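PDB 4PR3: 5'-methylthioadenosine nucleosidase / s-adenosylhomocysteine nucleosidase from Brucella melitensis bv. 1, which belongs to the phosphorylase superfamily of nucleosidases and phosphorylases, and holds adenine in a pocket at the C-terminal ends of strands of its central beta-sheet. Local coordinates for residues 81-92 with 182-193; 99-110 with 141-151. All coordinates share one frame; numbering follows the deposited sequence.

In the fold
Interactions 1 and 2 are two parallel strand pairs of one mixed sheet, joined where strand 184-192 runs antiparallel to strand 100-108; the amide nitrogen of R188 lies 2.7 Å from the carbonyl oxygen of Y101 across that seam. Interaction 1 sits at the heart of the chain, packed between helices 170-180 and 207-226, and is largely apolar apart from a buried arginine network around R188, before it reaches the adenine. Interaction 2 lies farther out and is partly buried. Two serines face a phosphate ion, an arginine grips N151, and its C-terminal ends meet the second subunit. Both contribute to the adenine pocket, interaction 1 with five residues and interaction 2 with N151.

Interaction 1: 81-92 with 182-193; sequences PDLVISLGSAGS and VPLLGLRGISDG. With ADE (adenine), chain C.
Parallel strands 83-91 and 184-192 form the middle of the central sheet of this phosphorylase-superfamily fold, and their C-terminal ends make one wall of the adenine pocket. The backbone ladder alternates between the chains: V84 N donates to P183 O, L185 N to V84 O and L187 N to S86 O, and farther on S191 N reaches A90 O. On one face, I85 CG2 meets L185 CD2 at 4.1 Å, the two side chains running alongside each other in one direction; L187 and L87 follow, against helix 207-226. The other face carries V84, L184 and S86 beneath helix 170-180, with L184 CD1 3.9 Å from S86 CB.

R188 turns back over the first strand. Its chain bends at chi2 (-70°), which lays one guanidinium face over the backbone of L87 and G88. NH1 then donates to S89 O at 2.8 Å, while NH2 reaches S86 OG at 3.2 Å, near the guanidinium plane. NE gives its hydrogen to a water that in turn donates to S86 O, and thus all three nitrogens of this buried group have partners here. NH2 also makes a long, weak ion pair with D167, another pocket residue.

At the strand ends, A90 CA lies 3.5 Å from adenine C8, and G91 brings its backbone close to the base. D192 OD1 comes within 2.9 Å of adenine N7, and adenine N6 donates to D192 OD2 at 2.9 Å in an almost straight bond (178°).

Interaction 2: 99-110 with 141-151; sequences EVYQVSSVSYRD and IDTASLSTGGN. With PO4 (phosphate ion), chain D.
Strand 142-148 pairs in parallel with the two arms of strand 100-108, which turns a corner at S104. The segment axes of 100-103 and 142-148 lie at 61°, whereas 105-108 follows 142-148 at 23°.

Backbone bonds run along both arms. Q102 N donates to D142 O and Q102 O accepts from A144 N; past the corner, S105 O takes L146 N and S107 O takes T148 N. S104 N, at the corner itself, donates to A144 O.

Apolar contacts line one face: V103 CG1 packs on L146 CB at 3.6 Å, and Y101 CD2 lies 3.9 Å from A144 CB. On the other, Q102 lies alongside T143, its extended chain carrying NE2 to I141 O at 2.9 Å; V138 O is a second acceptor for this amide.

Charged and polar groups gather at the ends. E99 OE1 and D142 OD1 come within 3.0 Å of each other, two acceptors with carboxylate planes nearly perpendicular. At the far end R109, extended from CG to NE, lays a guanidinium face over G149 N. NE donates to N151 OD1 at 2.9 Å, on a lone pair, while NH2 bonds to N151 O at 2.7 Å and also to OD1. NH1 meets S147 OG at 3.2 Å, nearly straight (168°). D110 OD2 accepts G150 N through its syn lone pair. S147 OG, having accepted from NH1, gives its own proton to the phosphate ion, probably from the crystallisation liquor.

The side-on grip of R109 on N151, with bonds to both the side-chain and the backbone oxygen, should fix the rotation of this adenine-pocket residue.

Interaction 1: 81-92 with 182-193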
loop_
_atom_site.group_PDB
_atom_site.type_symbol
_atom_site.label_atom_id
_atom_site.label_comp_id
_atom_site.label_asym_id
_atom_site.label_seq_id
_atom_site.Cartn_x
_atom_site.Cartn_y
_atom_site.Cartn_z
ATOM N N PRO A 81 0.945 -18.303 -9.725
ATOM C CA PRO A 81 0.431 -19.193 -8.679
ATOM C C PRO A 81 -1.076 -19.397 -8.791
ATOM O O PRO A 81 -1.782 -18.523 -9.294
ATOM C CB PRO A 81 0.752 -18.431 -7.391
ATOM C CG PRO A 81 0.771 -17.006 -7.795
ATOM C CD PRO A 81 1.316 -16.981 -9.190
ATOM N N ASP A 82 -1.556 -20.553 -8.347
ATOM C CA ASP A 82 -2.989 -20.814 -8.270
ATOM C C ASP A 82 -3.591 -20.237 -6.996
ATOM O O ASP A 82 -4.761 -19.858 -6.966
ATOM C CB ASP A 82 -3.267 -22.312 -8.355
ATOM C CG ASP A 82 -2.816 -22.908 -9.669
ATOM O OD1 ASP A 82 -3.553 -22.757 -10.666
ATOM O OD2 ASP A 82 -1.727 -23.521 -9.710
ATOM N N LEU A 83 -2.785 -20.198 -5.939
ATOM C CA LEU A 83 -3.217 -19.649 -4.662
ATOM C C LEU A 83 -2.078 -18.923 -3.957
ATOM O O LEU A 83 -0.958 -19.432 -3.885
ATOM C CB LEU A 83 -3.749 -20.763 -3.761
ATOM C CG LEU A 83 -4.072 -20.384 -2.314
ATOM C CD1 LEU A 83 -5.237 -19.407 -2.256
ATOM C CD2 LEU A 83 -4.363 -21.622 -1.479
ATOM N N VAL A 84 -2.370 -17.738 -3.429
ATOM C CA VAL A 84 -1.427 -17.045 -2.562
ATOM C C VAL A 84 -1.903 -17.134 -1.115
ATOM O O VAL A 84 -3.064 -16.845 -0.817
ATOM C CB VAL A 84 -1.260 -15.563 -2.955
ATOM C CG1 VAL A 84 -0.408 -14.832 -1.927
ATOM C CG2 VAL A 84 -0.643 -15.445 -4.341
ATOM N N ILE A 85 -1.013 -17.549 -0.221
ATOM C CA ILE A 85 -1.352 -17.623 1.194
ATOM C C ILE A 85 -0.598 -16.575 2.004
ATOM O O ILE A 85 0.618 -16.662 2.178
ATOM C CB ILE A 85 -1.060 -19.016 1.798
ATOM C CG1 ILE A 85 -1.835 -20.109 1.059
ATOM C CG2 ILE A 85 -1.410 -19.037 3.275
ATOM C CD1 ILE A 85 -1.039 -20.800 -0.026
ATOM N N SER A 86 -1.331 -15.584 2.497
ATOM C CA SER A 86 -0.776 -14.612 3.426
ATOM C C SER A 86 -0.923 -15.141 4.845
ATOM O O SER A 86 -2.029 -15.430 5.297
ATOM C CB SER A 86 -1.499 -13.271 3.287
ATOM O OG SER A 86 -1.206 -12.411 4.372
ATOM N N LEU A 87 0.192 -15.281 5.550
ATOM C CA LEU A 87 0.138 -15.773 6.920
ATOM C C LEU A 87 1.175 -15.104 7.817
ATOM O O LEU A 87 2.216 -14.651 7.348
ATOM C CB LEU A 87 0.278 -17.298 6.965
ATOM C CG LEU A 87 1.675 -17.905 6.843
ATOM C CD1 LEU A 87 1.617 -19.378 7.195
ATOM C CD2 LEU A 87 2.248 -17.711 5.445
ATOM N N GLY A 88 0.880 -15.051 9.110
ATOM C CA GLY A 88 1.726 -14.368 10.071
ATOM C C GLY A 88 1.004 -14.255 11.396
ATOM O O GLY A 88 0.126 -15.061 11.701
ATOM N N SER A 89 1.368 -13.264 12.199
ATOM C CA SER A 89 0.690 -13.080 13.474
ATOM C C SER A 89 -0.342 -11.963 13.397
ATOM O O SER A 89 -0.444 -11.260 12.389
ATOM C CB SER A 89 1.707 -12.777 14.578
ATOM O OG SER A 89 2.411 -11.580 14.301
ATOM N N ALA A 90 -1.097 -11.798 14.478
ATOM C CA ALA A 90 -2.098 -10.745 14.579
ATOM C C ALA A 90 -2.388 -10.463 16.047
ATOM O O ALA A 90 -2.176 -11.323 16.897
ATOM C CB ALA A 90 -3.371 -11.164 13.858
ATOM N N GLY A 91 -2.862 -9.258 16.348
ATOM C CA GLY A 91 -3.334 -8.953 17.685
ATOM C C GLY A 91 -4.839 -9.090 17.813
ATOM O O GLY A 91 -5.564 -8.944 16.828
ATOM N N SER A 92 -5.315 -9.388 19.018
ATOM C CA SER A 92 -6.742 -9.311 19.312
ATOM C C SER A 92 -7.001 -9.054 20.790
ATOM O O SER A 92 -6.337 -9.636 21.650
ATOM C CB SER A 92 -7.440 -10.607 18.899
ATOM O OG SER A 92 -8.843 -10.484 19.025
ATOM N N VAL A 182 -5.362 -13.594 -8.928
ATOM C CA VAL A 182 -5.116 -14.758 -8.077
ATOM C C VAL A 182 -5.971 -14.687 -6.804
ATOM O O VAL A 182 -6.159 -13.609 -6.242
ATOM C CB VAL A 182 -3.622 -14.864 -7.697
ATOM C CG1 VAL A 182 -3.328 -16.183 -6.995
ATOM C CG2 VAL A 182 -2.756 -14.732 -8.936
ATOM N N PRO A 183 -6.523 -15.831 -6.363
ATOM C CA PRO A 183 -7.255 -15.840 -5.091
ATOM C C PRO A 183 -6.316 -15.834 -3.883
ATOM O O PRO A 183 -5.165 -16.262 -3.990
ATOM C CB PRO A 183 -8.044 -17.150 -5.152
ATOM C CG PRO A 183 -7.248 -18.024 -6.053
ATOM C CD PRO A 183 -6.661 -17.106 -7.089
ATOM N N LEU A 184 -6.813 -15.351 -2.748
ATOM C CA LEU A 184 -6.004 -15.206 -1.541
ATOM C C LEU A 184 -6.605 -15.966 -0.356
ATOM O O LEU A 184 -7.822 -16.011 -0.191
ATOM C CB LEU A 184 -5.858 -13.723 -1.183
ATOM C CG LEU A 184 -5.177 -13.391 0.150
ATOM C CD1 LEU A 184 -3.678 -13.626 0.076
ATOM C CD2 LEU A 184 -5.485 -11.971 0.585
ATOM N N LEU A 185 -5.740 -16.555 0.464
ATOM C CA LEU A 185 -6.162 -17.218 1.697
ATOM C C LEU A 185 -5.297 -16.738 2.863
ATOM O O LEU A 185 -4.073 -16.819 2.801
ATOM C CB LEU A 185 -6.059 -18.736 1.537
ATOM C CG LEU A 185 -6.534 -19.663 2.661
ATOM C CD1 LEU A 185 -7.006 -20.979 2.063
ATOM C CD2 LEU A 185 -5.440 -19.915 3.695
ATOM N N GLY A 186 -5.926 -16.201 3.905
ATOM C CA GLY A 186 -5.193 -15.787 5.091
ATOM C C GLY A 186 -5.162 -16.768 6.252
ATOM O O GLY A 186 -6.101 -17.537 6.454
ATOM N N LEU A 187 -4.088 -16.707 7.036
ATOM C CA LEU A 187 -3.970 -17.451 8.290
ATOM C C LEU A 187 -3.266 -16.580 9.326
ATOM O O LEU A 187 -2.193 -16.047 9.058
ATOM C CB LEU A 187 -3.184 -18.750 8.091
ATOM C CG LEU A 187 -3.804 -19.873 7.256
ATOM C CD1 LEU A 187 -2.821 -21.028 7.108
ATOM C CD2 LEU A 187 -5.114 -20.357 7.866
ATOM N N ARG A 188 -3.859 -16.444 10.507
ATOM C CA ARG A 188 -3.296 -15.577 11.541
ATOM C C ARG A 188 -3.317 -16.215 12.927
ATOM O O ARG A 188 -4.371 -16.630 13.410
ATOM C CB ARG A 188 -4.061 -14.254 11.589
ATOM C CG ARG A 188 -3.866 -13.381 10.372
ATOM C CD ARG A 188 -2.462 -12.820 10.338
ATOM N NE ARG A 188 -2.059 -12.456 8.986
ATOM C CZ ARG A 188 -0.900 -11.883 8.689
ATOM N NH1 ARG A 188 -0.037 -11.600 9.654
ATOM N NH2 ARG A 188 -0.608 -11.590 7.430
ATOM N N GLY A 189 -2.148 -16.305 13.559
ATOM C CA GLY A 189 -2.080 -16.670 14.964
ATOM C C GLY A 189 -2.115 -15.429 15.837
ATOM O O GLY A 189 -1.583 -14.390 15.455
ATOM N N ILE A 190 -2.696 -15.535 17.028
ATOM C CA ILE A 190 -2.829 -14.365 17.891
ATOM C C ILE A 190 -1.643 -14.264 18.840
ATOM O O ILE A 190 -1.487 -15.075 19.750
ATOM C CB ILE A 190 -4.151 -14.387 18.681
ATOM C CG1 ILE A 190 -5.316 -14.104 17.739
ATOM C CG2 ILE A 190 -4.150 -13.325 19.764
ATOM C CD1 ILE A 190 -5.199 -12.754 17.077
ATOM N N SER A 191 -0.805 -13.261 18.599
ATOM C CA SER A 191 0.438 -13.087 19.340
ATOM C C SER A 191 0.339 -12.126 20.524
ATOM O O SER A 191 1.260 -12.057 21.340
ATOM C CB SER A 191 1.549 -12.625 18.392
ATOM O OG SER A 191 1.172 -11.443 17.706
ATOM N N ASP A 192 -0.779 -11.413 20.634
ATOM C CA ASP A 192 -0.889 -10.314 21.590
ATOM C C ASP A 192 -2.270 -9.673 21.590
ATOM O O ASP A 192 -3.137 -10.038 20.800
ATOM C CB ASP A 192 0.165 -9.239 21.295
ATOM C CG ASP A 192 0.090 -8.727 19.869
ATOM O OD1 ASP A 192 0.659 -9.386 18.973
ATOM O OD2 ASP A 192 -0.535 -7.666 19.646
ATOM N N GLY A 193 -2.451 -8.694 22.469
ATOM C CA GLY A 193 -3.714 -7.995 22.609
ATOM C C GLY A 193 -4.419 -8.260 23.924
ATOM O O GLY A 193 -5.337 -7.526 24.293
HETATM N N9 ADE C . 0.461 -8.093 14.283
HETATM C C8 ADE C . 0.609 -8.722 15.487
HETATM N N7 ADE C . 0.130 -8.042 16.500
HETATM C C5 ADE C . -0.367 -6.886 15.920
HETATM C C6 ADE C . -1.006 -5.752 16.459
HETATM N N6 ADE C . -1.260 -5.598 17.763
HETATM N N1 ADE C . -1.374 -4.775 15.605
HETATM C C2 ADE C . -1.118 -4.928 14.300
HETATM N N3 ADE C . -0.523 -5.945 13.678
HETATM C C4 ADE C . -0.169 -6.899 14.554
HETATM O O HOH W 1 -3.639 -13.306 6.614
#

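Interaction 2: 99-110 with 141-151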
loop_
_atom_site.group_PDB
_atom_site.type_symbol
_atom_site.label_atom_id
_atom_site.label_comp_id
_atom_site.label_asym_id
_atom_site.label_seq_id
_atom_site.Cartn_x
_atom_site.Cartn_y
_atom_site.Cartn_z
ATOM N N GLU A 99 -3.877 -18.665 19.472
ATOM C CA GLU A 99 -4.673 -19.559 18.643
ATOM C C GLU A 99 -4.615 -19.109 17.185
ATOM O O GLU A 99 -4.429 -17.928 16.901
ATOM C CB GLU A 99 -6.123 -19.631 19.132
ATOM C CG GLU A 99 -6.790 -20.961 18.808
ATOM C CD GLU A 99 -8.294 -20.851 18.630
ATOM O OE1 GLU A 99 -8.815 -21.416 17.642
ATOM O OE2 GLU A 99 -8.957 -20.213 19.476
ATOM N N VAL A 100 -4.768 -20.058 16.268
ATOM C CA VAL A 100 -4.674 -19.774 14.837
ATOM C C VAL A 100 -6.052 -19.676 14.173
ATOM O O VAL A 100 -6.944 -20.477 14.448
ATOM C CB VAL A 100 -3.801 -20.831 14.118
ATOM C CG1 VAL A 100 -4.183 -22.235 14.568
ATOM C CG2 VAL A 100 -3.912 -20.693 12.609
ATOM N N TYR A 101 -6.219 -18.680 13.308
ATOM C CA TYR A 101 -7.495 -18.436 12.648
ATOM C C TYR A 101 -7.299 -18.229 11.151
ATOM O O TYR A 101 -6.298 -17.657 10.724
ATOM C CB TYR A 101 -8.162 -17.188 13.237
ATOM C CG TYR A 101 -8.538 -17.310 14.697
ATOM C CD1 TYR A 101 -7.582 -17.185 15.700
ATOM C CD2 TYR A 101 -9.853 -17.537 15.075
ATOM C CE1 TYR A 101 -7.925 -17.296 17.030
ATOM C CE2 TYR A 101 -10.206 -17.651 16.403
ATOM C CZ TYR A 101 -9.240 -17.529 17.375
ATOM O OH TYR A 101 -9.590 -17.639 18.698
ATOM N N GLN A 102 -8.258 -18.688 10.355
ATOM C CA GLN A 102 -8.265 -18.378 8.931
ATOM C C GLN A 102 -9.116 -17.136 8.712
ATOM O O GLN A 102 -10.110 -16.929 9.404
ATOM C CB GLN A 102 -8.787 -19.551 8.102
ATOM C CG GLN A 102 -10.235 -19.913 8.357
ATOM C CD GLN A 102 -10.682 -21.116 7.550
ATOM O OE1 GLN A 102 -10.409 -21.211 6.353
ATOM N NE2 GLN A 102 -11.365 -22.048 8.205
ATOM N N VAL A 103 -8.714 -16.301 7.762
ATOM C CA VAL A 103 -9.354 -15.008 7.572
ATOM C C VAL A 103 -10.595 -15.138 6.706
ATOM O O VAL A 103 -10.513 -15.495 5.530
ATOM C CB VAL A 103 -8.393 -14.010 6.903
ATOM C CG1 VAL A 103 -9.016 -12.626 6.858
ATOM C CG2 VAL A 103 -7.069 -13.983 7.641
ATOM N N SER A 104 -11.746 -14.838 7.301
ATOM C CA SER A 104 -13.024 -14.908 6.605
ATOM C C SER A 104 -13.264 -13.655 5.771
ATOM O O SER A 104 -13.829 -13.717 4.680
ATOM C CB SER A 104 -14.164 -15.111 7.606
ATOM O OG SER A 104 -14.222 -14.054 8.550
ATOM N N SER A 105 -12.845 -12.512 6.304
ATOM C CA SER A 105 -12.977 -11.245 5.602
ATOM C C SER A 105 -11.927 -10.259 6.084
ATOM O O SER A 105 -11.438 -10.368 7.208
ATOM C CB SER A 105 -14.369 -10.665 5.808
ATOM O OG SER A 105 -14.594 -10.403 7.177
ATOM N N VAL A 106 -11.584 -9.297 5.233
ATOM C CA VAL A 106 -10.573 -8.307 5.579
ATOM C C VAL A 106 -11.050 -6.891 5.259
ATOM O O VAL A 106 -11.815 -6.674 4.319
ATOM C CB VAL A 106 -9.216 -8.604 4.880
ATOM C CG1 VAL A 106 -9.302 -8.325 3.398
ATOM C CG2 VAL A 106 -8.090 -7.797 5.513
ATOM N N SER A 107 -10.615 -5.934 6.066
ATOM C CA SER A 107 -10.940 -4.537 5.838
ATOM C C SER A 107 -9.692 -3.675 6.026
ATOM O O SER A 107 -8.692 -4.135 6.580
ATOM C CB SER A 107 -12.067 -4.090 6.769
ATOM O OG SER A 107 -11.742 -4.351 8.123
ATOM N N TYR A 108 -9.757 -2.436 5.549
ATOM C CA TYR A 108 -8.627 -1.514 5.581
ATOM C C TYR A 108 -8.974 -0.354 6.505
ATOM O O TYR A 108 -9.763 0.517 6.141
ATOM C CB TYR A 108 -8.394 -0.997 4.160
ATOM C CG TYR A 108 -7.162 -0.149 3.936
ATOM C CD1 TYR A 108 -6.083 -0.186 4.813
ATOM C CD2 TYR A 108 -7.084 0.691 2.835
ATOM C CE1 TYR A 108 -4.960 0.593 4.588
ATOM C CE2 TYR A 108 -5.974 1.471 2.606
ATOM C CZ TYR A 108 -4.916 1.421 3.481
ATOM O OH TYR A 108 -3.816 2.207 3.234
ATOM N N ARG A 109 -8.366 -0.314 7.686
ATOM C CA ARG A 109 -8.796 0.647 8.703
ATOM C C ARG A 109 -8.175 2.029 8.534
ATOM O O ARG A 109 -8.619 2.993 9.157
ATOM C CB ARG A 109 -8.536 0.111 10.113
ATOM C CG ARG A 109 -7.087 -0.201 10.392
ATOM C CD ARG A 109 -6.869 -0.611 11.835
ATOM N NE ARG A 109 -5.460 -0.887 12.091
ATOM C CZ ARG A 109 -4.893 -2.078 11.948
ATOM N NH1 ARG A 109 -5.617 -3.120 11.561
ATOM N NH2 ARG A 109 -3.603 -2.230 12.203
ATOM N N ASP A 110 -7.156 2.127 7.686
ATOM C CA ASP A 110 -6.512 3.409 7.436
ATOM C C ASP A 110 -7.315 4.256 6.463
ATOM O O ASP A 110 -7.045 5.441 6.298
ATOM C CB ASP A 110 -5.095 3.211 6.897
ATOM C CG ASP A 110 -4.163 2.607 7.921
ATOM O OD1 ASP A 110 -4.484 2.678 9.126
ATOM O OD2 ASP A 110 -3.108 2.069 7.521
ATOM N N ILE A 141 -10.390 -25.272 11.017
ATOM C CA ILE A 141 -9.742 -24.036 11.439
ATOM C C ILE A 141 -10.787 -22.971 11.752
ATOM O O ILE A 141 -11.733 -22.779 10.992
ATOM C CB ILE A 141 -8.778 -23.500 10.357
ATOM C CG1 ILE A 141 -7.808 -24.594 9.912
ATOM C CG2 ILE A 141 -8.015 -22.288 10.868
ATOM C CD1 ILE A 141 -6.940 -24.194 8.746
ATOM N N ASP A 142 -10.614 -22.285 12.875
ATOM C CA ASP A 142 -11.501 -21.192 13.243
ATOM C C ASP A 142 -11.449 -20.076 12.206
ATOM O O ASP A 142 -10.427 -19.874 11.552
ATOM C CB ASP A 142 -11.098 -20.629 14.603
ATOM C CG ASP A 142 -11.690 -21.403 15.761
ATOM O OD1 ASP A 142 -11.161 -22.486 16.093
ATOM O OD2 ASP A 142 -12.676 -20.911 16.350
ATOM N N THR A 143 -12.555 -19.355 12.061
ATOM C CA THR A 143 -12.613 -18.211 11.162
ATOM C C THR A 143 -12.666 -16.925 11.971
ATOM O O THR A 143 -13.206 -16.906 13.077
ATOM C CB THR A 143 -13.847 -18.263 10.248
ATOM O OG1 THR A 143 -15.030 -18.395 11.047
ATOM C CG2 THR A 143 -13.757 -19.434 9.297
ATOM N N ALA A 144 -12.090 -15.859 11.421
ATOM C CA ALA A 144 -12.131 -14.551 12.060
ATOM C C ALA A 144 -12.074 -13.439 11.023
ATOM O O ALA A 144 -11.443 -13.582 9.979
ATOM C CB ALA A 144 -10.984 -14.408 13.046
ATOM N N SER A 145 -12.745 -12.331 11.317
ATOM C CA SER A 145 -12.666 -11.142 10.482
ATOM C C SER A 145 -11.377 -10.392 10.807
ATOM O O SER A 145 -10.912 -10.406 11.949
ATOM C CB SER A 145 -13.878 -10.247 10.721
ATOM O OG SER A 145 -14.015 -9.947 12.100
ATOM N N LEU A 146 -10.799 -9.741 9.806
ATOM C CA LEU A 146 -9.495 -9.113 9.972
ATOM C C LEU A 146 -9.494 -7.648 9.556
ATOM O O LEU A 146 -10.207 -7.248 8.635
ATOM C CB LEU A 146 -8.435 -9.889 9.186
ATOM C CG LEU A 146 -6.981 -9.416 9.242
ATOM C CD1 LEU A 146 -6.460 -9.409 10.671
ATOM C CD2 LEU A 146 -6.116 -10.298 8.366
ATOM N N SER A 147 -8.690 -6.854 10.256
ATOM C CA SER A 147 -8.480 -5.453 9.915
ATOM C C SER A 147 -7.000 -5.217 9.613
ATOM O O SER A 147 -6.129 -5.662 10.360
ATOM C CB SER A 147 -8.930 -4.557 11.069
ATOM O OG SER A 147 -8.748 -3.189 10.762
ATOM N N THR A 148 -6.720 -4.525 8.513
ATOM C CA THR A 148 -5.343 -4.208 8.136
ATOM C C THR A 148 -5.077 -2.708 8.232
ATOM O O THR A 148 -5.894 -1.899 7.792
ATOM C CB THR A 148 -5.015 -4.696 6.703
ATOM O OG1 THR A 148 -5.047 -6.129 6.656
ATOM C CG2 THR A 148 -3.638 -4.213 6.259
ATOM N N GLY A 149 -3.937 -2.347 8.817
ATOM C CA GLY A 149 -3.528 -0.957 8.925
ATOM C C GLY A 149 -2.036 -0.826 9.183
ATOM O O GLY A 149 -1.372 -1.803 9.515
ATOM N N GLY A 150 -1.507 0.385 9.036
ATOM C CA GLY A 150 -0.090 0.619 9.238
ATOM C C GLY A 150 0.302 0.753 10.699
ATOM O O GLY A 150 1.485 0.836 11.030
ATOM N N ASN A 151 -0.689 0.782 11.582
ATOM C CA ASN A 151 -0.413 0.911 13.008
ATOM C C ASN A 151 -0.516 -0.414 13.748
ATOM O O ASN A 151 -1.370 -1.248 13.446
ATOM C CB ASN A 151 -1.343 1.941 13.654
ATOM C CG ASN A 151 -2.799 1.519 13.615
ATOM O OD1 ASN A 151 -3.220 0.796 12.713
ATOM N ND2 ASN A 151 -3.576 1.971 14.591
HETATM P P PO4 D . -12.455 -2.042 11.120
HETATM O O1 PO4 D . -12.168 -1.522 9.730
HETATM O O2 PO4 D . -11.189 -1.966 11.937
HETATM O O3 PO4 D . -13.525 -1.196 11.774
HETATM O O4 PO4 D . -12.916 -3.481 11.036
HETATM O O HOH W 2 -8.272 -22.885 14.812
#